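PDB 5CUK: ruler protein from Pseudomonas aeruginosa, which probably senses needle length as the ruler protein of the type III secretion system; this C-terminal domain is related to flagellar hook-length control proteins. Local coordinates for residues R37-L42 against A47-V52. Residues are numbered along the deposited sequence; the frame is centred on the assembly and turned at random.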
# COMPACT_ATOMS: atom_id res chain seq x y z
N ARG A 37 3.61 -8.97 3.88
CA ARG A 37 2.96 -8.01 4.73
C ARG A 37 3.96 -7.50 5.74
O ARG A 37 4.94 -8.18 6.04
CB ARG A 37 1.75 -8.62 5.43
CG ARG A 37 2.08 -9.45 6.64
CD ARG A 37 0.83 -10.13 7.21
NE ARG A 37 0.15 -9.32 8.25
CZ ARG A 37 -0.96 -8.61 8.05
NH1 ARG A 37 -1.54 -8.58 6.85
NH2 ARG A 37 -1.51 -7.93 9.06
N LEU A 38 3.73 -6.29 6.23
CA LEU A 38 4.60 -5.65 7.20
C LEU A 38 3.82 -4.57 7.94
O LEU A 38 2.93 -3.94 7.36
CB LEU A 38 5.83 -5.05 6.50
CG LEU A 38 7.05 -4.69 7.34
CD1 LEU A 38 7.89 -5.92 7.64
CD2 LEU A 38 7.90 -3.60 6.67
N GLN A 39 4.15 -4.32 9.20
CA GLN A 39 3.65 -3.10 9.81
C GLN A 39 4.65 -1.96 9.64
O GLN A 39 5.87 -2.13 9.86
CB GLN A 39 3.33 -3.30 11.29
CG GLN A 39 2.64 -2.07 11.87
CD GLN A 39 2.28 -2.24 13.33
OE1 GLN A 39 3.16 -2.28 14.19
NE2 GLN A 39 0.99 -2.33 13.62
N VAL A 40 4.12 -0.81 9.24
CA VAL A 40 4.91 0.39 9.03
C VAL A 40 4.41 1.55 9.90
O VAL A 40 3.21 1.72 10.03
CB VAL A 40 4.85 0.81 7.57
CG1 VAL A 40 5.92 1.81 7.28
CG2 VAL A 40 4.97 -0.42 6.66
N ARG A 41 5.32 2.32 10.49
CA ARG A 41 4.91 3.59 11.11
C ARG A 41 5.00 4.69 10.07
O ARG A 41 6.04 4.91 9.44
CB ARG A 41 5.75 3.94 12.35
CG ARG A 41 7.26 3.84 12.13
CD ARG A 41 8.08 4.80 13.02
NE ARG A 41 9.52 4.58 12.86
CZ ARG A 41 10.43 5.55 12.78
NH1 ARG A 41 10.06 6.83 12.86
NH2 ARG A 41 11.71 5.25 12.63
N LEU A 42 3.88 5.35 9.84
CA LEU A 42 3.89 6.55 9.03
C LEU A 42 4.03 7.72 10.01
O LEU A 42 3.43 7.69 11.08
CB LEU A 42 2.65 6.62 8.14
CG LEU A 42 2.46 5.36 7.28
CD1 LEU A 42 1.16 5.43 6.52
CD2 LEU A 42 3.62 5.14 6.32
N ALA A 47 0.61 3.75 12.95
CA ALA A 47 0.90 2.38 12.52
C ALA A 47 -0.12 1.89 11.50
O ALA A 47 -1.33 1.93 11.71
CB ALA A 47 0.96 1.44 13.69
N VAL A 48 0.42 1.38 10.41
CA VAL A 48 -0.31 0.97 9.25
C VAL A 48 0.18 -0.47 8.85
O VAL A 48 1.36 -0.78 8.99
CB VAL A 48 -0.06 2.03 8.16
CG1 VAL A 48 0.36 1.45 6.87
CG2 VAL A 48 -1.23 2.94 8.01
N GLU A 49 -0.73 -1.34 8.43
CA GLU A 49 -0.33 -2.64 7.91
C GLU A 49 -0.40 -2.63 6.39
O GLU A 49 -1.41 -2.23 5.83
CB GLU A 49 -1.24 -3.75 8.46
CG GLU A 49 -0.72 -5.16 8.16
CD GLU A 49 0.51 -5.53 9.02
OE1 GLU A 49 0.79 -4.84 10.04
OE2 GLU A 49 1.19 -6.51 8.65
N VAL A 50 0.67 -3.07 5.73
CA VAL A 50 0.66 -3.22 4.29
C VAL A 50 0.58 -4.69 3.91
O VAL A 50 1.37 -5.47 4.36
CB VAL A 50 1.91 -2.62 3.65
CG1 VAL A 50 1.87 -2.79 2.15
CG2 VAL A 50 2.01 -1.15 4.00
N GLN A 51 -0.39 -5.07 3.10
CA GLN A 51 -0.47 -6.45 2.59
C GLN A 51 -0.52 -6.41 1.08
O GLN A 51 -1.24 -5.58 0.51
CB GLN A 51 -1.71 -7.17 3.15
CG GLN A 51 -1.96 -8.58 2.56
CD GLN A 51 -1.13 -9.65 3.28
OE1 GLN A 51 -1.25 -9.83 4.49
NE2 GLN A 51 -0.27 -10.32 2.54
N VAL A 52 0.27 -7.26 0.41
CA VAL A 52 0.16 -7.34 -1.02
C VAL A 52 -0.06 -8.82 -1.36
O VAL A 52 0.31 -9.71 -0.61
CB VAL A 52 1.40 -6.80 -1.79
CG1 VAL A 52 2.02 -5.60 -1.10
CG2 VAL A 52 2.43 -7.87 -2.00
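Arg37 reaches across to Glu49 and Gln51 on one face of an antiparallel beta hairpin, strands 35-42 and 46-54, at one side of the four-stranded mixed sheet in this FliK-like domain. Two hydrogen-bonded pairs, Leu38 with Val50 and Val40 with Val48, zip the backbones together; the bond from Val40 N to Val48 O is 2.8 Å long and nearly straight. The Arg37 side chain lies across Glu49 and Gln51. Its CB sits beside Val50 O and Gln51 OE1. With chi1 at 80°, Arg37 CG lies between the backbone N and the carbonyl carbon, near Glu49 OE2. Arg37 CD passes Gln51 OE1 at 3.4 Å. The chain then bends at chi3, which places Arg37 NE 3.0 Å from Glu49 OE2. That oxygen stands well out of the guanidinium plane, making this salt bridge a matter of charge rather than of a directed N-H. Glu49 CG lies over one face of the guanidinium, nearest Arg37 NH2. At the edge, Arg37 NH1 donates to Gln51 OE1 over 2.7 Å, with the acceptor close to the guanidinium plane. Glu49 is folded at chi2 (73°), which turns its carboxylate toward strand 35-42, with Glu49 OE1 3.2 Å from Gln39 CB. The opposite face of the hairpin is apolar and packs partly against helix 11-29: Val40 CG2 meets Val50 CG2, while Leu42 CD1 rests 3.8 Å from Val48 CG2. On the Arg37 face, the Gln51 amide also makes a longer bond, 3.3 Å from Gln51 NE2 to Val52 O, with NE2 above the Val52 carbonyl plane.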